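PDB 5NJL: cell surface protein (Putative S-layer protein) from Clostridioides difficile R20291, which probably forms part of the bacterial S-layer, has an extended three-domain fold and shows cell adhesion in vitro. Local coordinates for residues K257-I262 and T275-N280; S246-K251 and D283-K288. One frame throughout, in Å; residues are numbered along the deposited sequence.

Both interactions belong to the same small alpha/beta unit. Interaction 1 pairs strands 258-265 and 271-278, the hairpin in the middle of a four-stranded mixed sheet, while interaction 2 sets the loop after strand 243-245 against helix 281-291, which follows the hairpin directly. The first buries 592 Å² and is held by four backbone hydrogen bonds, with a largely buried, mostly apolar face (Phe-260, Val-276) and a polar, charged one. The second is a surface contact of 236 Å², made by lysine methylenes, a leucine methyl, the Ile-248 side chain and the loop backbone. They meet where Thr-261 N is 2.9 Å from Ser-246 OG, and Leu-284 packs on the backbone of both hairpin strands.

Interaction 1: K257-I262 and T275-N280; sequences KYKFTI and TVESTN. With SO4 (sulfate ion), chain T.
The Phe-260 ring has Val-276 over one face: CG2 stands 4.3 Å from the ring centroid, 27° off the normal, a CH-pi contact, while Phe-260 CE1 comes within 3.5 Å of Val-276 CB. A chi1 of 76° puts CG of Phe-260 between its backbone N and carbonyl carbon, where the ring can lie beside Val-276. Tyr-258 differs, for its ring presents an edge: Ser-278 O and Thr-279 O lie near the ring plane, the latter 3.6 Å from Tyr-258 CD1. Tyr-258/Ser-278 and Phe-260/Val-276 are hydrogen-bonded antiparallel pairs, the bond from Val-276 N to Phe-260 O (2.8 Å) being nearly straight at 170°. Lys-259/Glu-277, a non-hydrogen-bonded pair, brings the CA atoms to 4.2 Å. On the face bearing these two, Lys-259 touches Glu-277 through methylenes, CD lying 3.5 Å from Glu-277 OE2, while its amine leads away from the carboxylate. From just before the strand, Lys-257 NZ reaches Glu-277 OE1 in a long salt bridge of 3.9 Å. Beyond the hairpin, Thr-279 OG1 and Asn-280 ND2 both donate to a sulfate, likely carried in by the crystallisation medium. Asn-280 OD1 N-caps the following helix, accepting from Asp-283 N. Strand 215-219 flanks this beta hairpin beside 271-278 and strand 243-245 beside 258-265, while helix 281-291 packs on the Phe-260 face through Leu-284 and Lys-288.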
loop_
_atom_site.group_PDB
_atom_site.type_symbol
_atom_site.label_atom_id
_atom_site.label_comp_id
_atom_site.label_asym_id
_atom_site.label_seq_id
_atom_site.Cartn_x
_atom_site.Cartn_y
_atom_site.Cartn_z
ATOM N N LYS A 257 23.450 0.567 -10.345
ATOM C CA LYS A 257 23.285 1.052 -11.723
ATOM C C LYS A 257 22.582 2.406 -11.845
ATOM O O LYS A 257 21.497 2.598 -11.306
ATOM C CB LYS A 257 22.549 -0.001 -12.572
ATOM C CG LYS A 257 23.439 -1.185 -12.925
ATOM C CD LYS A 257 22.693 -2.362 -13.536
ATOM C CE LYS A 257 23.670 -3.315 -14.219
ATOM N NZ LYS A 257 23.082 -4.642 -14.553
ATOM N N TYR A 258 23.231 3.334 -12.543
ATOM C CA TYR A 258 22.617 4.583 -13.004
ATOM C C TYR A 258 22.072 4.297 -14.421
ATOM O O TYR A 258 22.384 3.237 -14.978
ATOM C CB TYR A 258 23.666 5.700 -13.044
ATOM C CG TYR A 258 24.274 6.026 -11.691
ATOM C CD1 TYR A 258 25.265 5.213 -11.119
ATOM C CD2 TYR A 258 23.867 7.157 -10.980
ATOM C CE1 TYR A 258 25.819 5.517 -9.878
ATOM C CE2 TYR A 258 24.412 7.468 -9.737
ATOM C CZ TYR A 258 25.388 6.650 -9.191
ATOM O OH TYR A 258 25.923 6.976 -7.964
ATOM N N LYS A 259 21.258 5.203 -14.987
ATOM C CA LYS A 259 20.785 5.069 -16.385
ATOM C C LYS A 259 20.251 6.332 -17.047
ATOM O O LYS A 259 19.871 7.288 -16.372
ATOM C CB LYS A 259 19.782 3.915 -16.569
ATOM C CG LYS A 259 18.625 3.813 -15.588
ATOM C CD LYS A 259 18.157 2.358 -15.517
ATOM C CE LYS A 259 17.047 2.125 -14.505
ATOM N NZ LYS A 259 15.696 2.312 -15.104
ATOM N N PHE A 260 20.286 6.326 -18.386
ATOM C CA PHE A 260 19.550 7.280 -19.219
ATOM C C PHE A 260 18.862 6.533 -20.377
ATOM O O PHE A 260 19.127 5.347 -20.620
ATOM C CB PHE A 260 20.438 8.436 -19.708
ATOM C CG PHE A 260 21.386 8.078 -20.839
ATOM C CD1 PHE A 260 22.587 7.411 -20.584
ATOM C CD2 PHE A 260 21.100 8.442 -22.152
ATOM C CE1 PHE A 260 23.472 7.093 -21.616
ATOM C CE2 PHE A 260 21.975 8.127 -23.186
ATOM C CZ PHE A 260 23.164 7.450 -22.917
ATOM N N THR A 261 17.945 7.218 -21.047
ATOM C CA THR A 261 17.174 6.605 -22.123
ATOM C C THR A 261 17.357 7.418 -23.389
ATOM O O THR A 261 17.528 8.637 -23.334
ATOM C CB THR A 261 15.663 6.525 -21.793
ATOM O OG1 THR A 261 15.168 7.840 -21.524
ATOM C CG2 THR A 261 15.422 5.627 -20.602
ATOM N N ILE A 262 17.339 6.723 -24.523
ATOM C CA ILE A 262 17.306 7.369 -25.828
ATOM C C ILE A 262 16.084 6.813 -26.514
ATOM O O ILE A 262 15.977 5.598 -26.696
ATOM C CB ILE A 262 18.529 7.024 -26.723
ATOM C CG1 ILE A 262 19.821 7.010 -25.911
ATOM C CG2 ILE A 262 18.616 7.994 -27.905
ATOM C CD1 ILE A 262 20.876 6.092 -26.490
ATOM N N THR A 275 17.442 1.861 -23.098
ATOM C CA THR A 275 17.947 2.220 -21.779
ATOM C C THR A 275 19.450 1.916 -21.739
ATOM O O THR A 275 19.876 0.808 -22.061
ATOM C CB THR A 275 17.182 1.448 -20.689
ATOM O OG1 THR A 275 15.786 1.762 -20.795
ATOM C CG2 THR A 275 17.668 1.826 -19.304
ATOM N N VAL A 276 20.243 2.922 -21.393
ATOM C CA VAL A 276 21.693 2.761 -21.255
ATOM C C VAL A 276 22.071 2.865 -19.765
ATOM O O VAL A 276 22.009 3.957 -19.181
ATOM C CB VAL A 276 22.447 3.823 -22.069
ATOM C CG1 VAL A 276 23.961 3.581 -21.988
ATOM C CG2 VAL A 276 21.955 3.838 -23.516
ATOM N N GLU A 277 22.461 1.733 -19.173
ATOM C CA GLU A 277 22.730 1.659 -17.732
ATOM C C GLU A 277 24.130 1.150 -17.392
ATOM O O GLU A 277 24.682 0.285 -18.090
ATOM C CB GLU A 277 21.664 0.813 -17.020
ATOM C CG GLU A 277 21.780 -0.697 -17.171
ATOM C CD GLU A 277 20.586 -1.431 -16.585
ATOM O OE1 GLU A 277 20.544 -2.674 -16.711
ATOM O OE2 GLU A 277 19.691 -0.773 -16.004
ATOM N N SER A 278 24.664 1.688 -16.292
ATOM C CA SER A 278 26.031 1.429 -15.836
ATOM C C SER A 278 26.208 1.757 -14.343
ATOM O O SER A 278 25.769 2.820 -13.876
ATOM C CB SER A 278 27.006 2.290 -16.637
ATOM O OG SER A 278 28.349 1.917 -16.386
ATOM N N THR A 279 26.869 0.853 -13.613
ATOM C CA THR A 279 27.356 1.151 -12.252
ATOM C C THR A 279 28.353 2.326 -12.279
ATOM O O THR A 279 28.292 3.222 -11.435
ATOM C CB THR A 279 28.006 -0.084 -11.585
ATOM O OG1 THR A 279 28.973 -0.659 -12.468
ATOM C CG2 THR A 279 26.959 -1.143 -11.253
ATOM N N ASN A 280 29.243 2.326 -13.271
ATOM C CA ASN A 280 30.153 3.445 -13.511
ATOM C C ASN A 280 29.379 4.641 -14.060
ATOM O O ASN A 280 28.696 4.517 -15.071
ATOM C CB ASN A 280 31.243 3.026 -14.508
ATOM C CG ASN A 280 32.389 4.022 -14.587
ATOM O OD1 ASN A 280 32.197 5.206 -14.887
ATOM N ND2 ASN A 280 33.600 3.536 -14.346
HETATM S S SO4 T . 32.633 0.508 -11.841
HETATM O O1 SO4 T . 33.548 1.357 -12.638
HETATM O O2 SO4 T . 31.319 1.178 -11.731
HETATM O O3 SO4 T . 32.460 -0.813 -12.490
HETATM O O4 SO4 T . 33.190 0.308 -10.483
#

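Interaction 2: S246-K251 and D283-K288; sequences SDISSK and DLKDAK. With SO4 (sulfate ion), chain N.
Lys-288, from helix 281-291, lays its side chain against the backbone of Ser-246 and Ile-248. From CB, chi1 of -176° sets CG anti to the backbone N, and the chain stays extended as far as CE. CD lies 4.0 Å from Ile-248 CA. CE then meets Ser-246 O at 3.0 Å, a close approach of a methylene to a carbonyl oxygen, and Ile-248 N at 3.5 Å. At chi4, -60°, the chain bends, and NZ ends 3.8 Å from Ser-246 O, with Ile-248 CD1 a little farther off; its ionic partner is Glu-292, through a salt bridge to OE1. The loop met here links edge strand 243-245 to strand 258-265 of the four-stranded sheet, so the contact joins that connection to the helix packed on the sheet. Within the loop, Ser-249 OG accepts from Lys-251 N in an ST turn. One turn before Lys-288, Leu-284 brings CD2 to 3.3 Å from Ile-248 O. Lys-285 runs beside Ile-248 in the same sense, with Lys-285 CD 3.9 Å from Ile-248 CG2. At Asp-247 the backbone N donates to O3 of a second sulfate, at 3.2 Å and 161°.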
loop_
_atom_site.group_PDB
_atom_site.type_symbol
_atom_site.label_atom_id
_atom_site.label_comp_id
_atom_site.label_asym_id
_atom_site.label_seq_id
_atom_site.Cartn_x
_atom_site.Cartn_y
_atom_site.Cartn_z
ATOM N N SER A 246 17.267 11.411 -22.387
ATOM C CA SER A 246 16.841 11.803 -21.043
ATOM C C SER A 246 18.015 12.218 -20.162
ATOM O O SER A 246 19.176 12.137 -20.572
ATOM C CB SER A 246 16.066 10.663 -20.378
ATOM O OG SER A 246 16.924 9.664 -19.846
ATOM N N ASP A 247 17.672 12.643 -18.945
ATOM C CA ASP A 247 18.616 13.163 -17.950
ATOM C C ASP A 247 19.829 12.320 -17.651
ATOM O O ASP A 247 19.715 11.137 -17.317
ATOM C CB ASP A 247 17.918 13.409 -16.599
ATOM C CG ASP A 247 17.240 14.749 -16.528
ATOM O OD1 ASP A 247 17.560 15.638 -17.356
ATOM O OD2 ASP A 247 16.386 14.908 -15.625
ATOM N N ILE A 248 20.976 12.990 -17.788
ATOM C CA ILE A 248 22.266 12.686 -17.143
ATOM C C ILE A 248 22.342 11.321 -16.427
ATOM O O ILE A 248 23.150 10.458 -16.806
ATOM C CB ILE A 248 22.689 13.836 -16.157
ATOM C CG1 ILE A 248 22.328 15.257 -16.672
ATOM C CG2 ILE A 248 24.183 13.774 -15.848
ATOM C CD1 ILE A 248 23.052 15.716 -17.928
ATOM N N SER A 249 21.495 11.128 -15.412
ATOM C CA SER A 249 21.522 9.914 -14.597
ATOM C C SER A 249 20.165 9.539 -14.009
ATOM O O SER A 249 19.186 10.263 -14.165
ATOM C CB SER A 249 22.520 10.097 -13.441
ATOM O OG SER A 249 21.910 10.729 -12.318
ATOM N N SER A 250 20.161 8.394 -13.324
ATOM C CA SER A 250 19.063 7.911 -12.483
ATOM C C SER A 250 19.364 8.129 -10.987
ATOM O O SER A 250 18.516 7.833 -10.139
ATOM C CB SER A 250 18.847 6.411 -12.737
ATOM O OG SER A 250 17.851 5.860 -11.895
ATOM N N LYS A 251 20.568 8.630 -10.680
ATOM C CA LYS A 251 21.075 8.828 -9.309
ATOM C C LYS A 251 21.178 7.546 -8.451
ATOM O O LYS A 251 21.214 7.631 -7.222
ATOM C CB LYS A 251 20.258 9.910 -8.573
ATOM C CG LYS A 251 20.001 11.174 -9.391
ATOM C CD LYS A 251 19.950 12.429 -8.526
ATOM C CE LYS A 251 21.344 12.942 -8.186
ATOM N NZ LYS A 251 21.298 14.189 -7.377
ATOM N N ASP A 283 31.522 6.693 -17.323
ATOM C CA ASP A 283 31.375 5.973 -18.608
ATOM C C ASP A 283 30.011 6.215 -19.254
ATOM O O ASP A 283 29.908 6.414 -20.466
ATOM C CB ASP A 283 31.550 4.455 -18.410
ATOM C CG ASP A 283 32.957 4.063 -17.952
ATOM O OD1 ASP A 283 33.893 4.890 -18.046
ATOM O OD2 ASP A 283 33.119 2.917 -17.485
ATOM N N LEU A 284 28.977 6.179 -18.420
ATOM C CA LEU A 284 27.605 6.444 -18.836
ATOM C C LEU A 284 27.442 7.867 -19.374
ATOM O O LEU A 284 26.837 8.063 -20.430
ATOM C CB LEU A 284 26.666 6.186 -17.659
ATOM C CG LEU A 284 25.149 6.168 -17.878
ATOM C CD1 LEU A 284 24.516 5.119 -16.969
ATOM C CD2 LEU A 284 24.526 7.546 -17.645
ATOM N N LYS A 285 28.000 8.851 -18.668
ATOM C CA LYS A 285 27.942 10.256 -19.120
ATOM C C LYS A 285 28.833 10.549 -20.338
ATOM O O LYS A 285 28.570 11.500 -21.077
ATOM C CB LYS A 285 28.277 11.217 -17.965
ATOM C CG LYS A 285 28.242 12.699 -18.343
ATOM C CD LYS A 285 27.886 13.584 -17.152
ATOM C CE LYS A 285 28.377 15.018 -17.316
ATOM N NZ LYS A 285 28.082 15.832 -16.104
ATOM N N ASP A 286 29.887 9.754 -20.533
ATOM C CA ASP A 286 30.724 9.840 -21.746
ATOM C C ASP A 286 29.994 9.278 -22.972
ATOM O O ASP A 286 29.941 9.927 -24.019
ATOM C CB ASP A 286 32.055 9.098 -21.556
ATOM C CG ASP A 286 32.978 9.788 -20.562
ATOM O OD1 ASP A 286 33.172 11.019 -20.666
ATOM O OD2 ASP A 286 33.521 9.091 -19.683
ATOM N N ALA A 287 29.440 8.072 -22.833
ATOM C CA ALA A 287 28.557 7.482 -23.863
ATOM C C ALA A 287 27.473 8.478 -24.248
ATOM O O ALA A 287 27.321 8.833 -25.414
ATOM C CB ALA A 287 27.928 6.203 -23.351
ATOM N N LYS A 288 26.763 8.970 -23.232
ATOM C CA LYS A 288 25.706 9.971 -23.411
ATOM C C LYS A 288 26.141 11.179 -24.239
ATOM O O LYS A 288 25.457 11.559 -25.183
ATOM C CB LYS A 288 25.177 10.437 -22.049
ATOM C CG LYS A 288 24.017 11.400 -22.163
ATOM C CD LYS A 288 23.365 11.645 -20.820
ATOM C CE LYS A 288 22.153 12.529 -21.002
ATOM N NZ LYS A 288 22.458 13.857 -21.599
HETATM S S SO4 N . 14.115 13.795 -18.622
HETATM O O1 SO4 N . 15.093 14.591 -19.405
HETATM O O2 SO4 N . 13.193 14.710 -17.908
HETATM O O3 SO4 N . 14.824 12.964 -17.622
HETATM O O4 SO4 N . 13.337 12.897 -19.514
#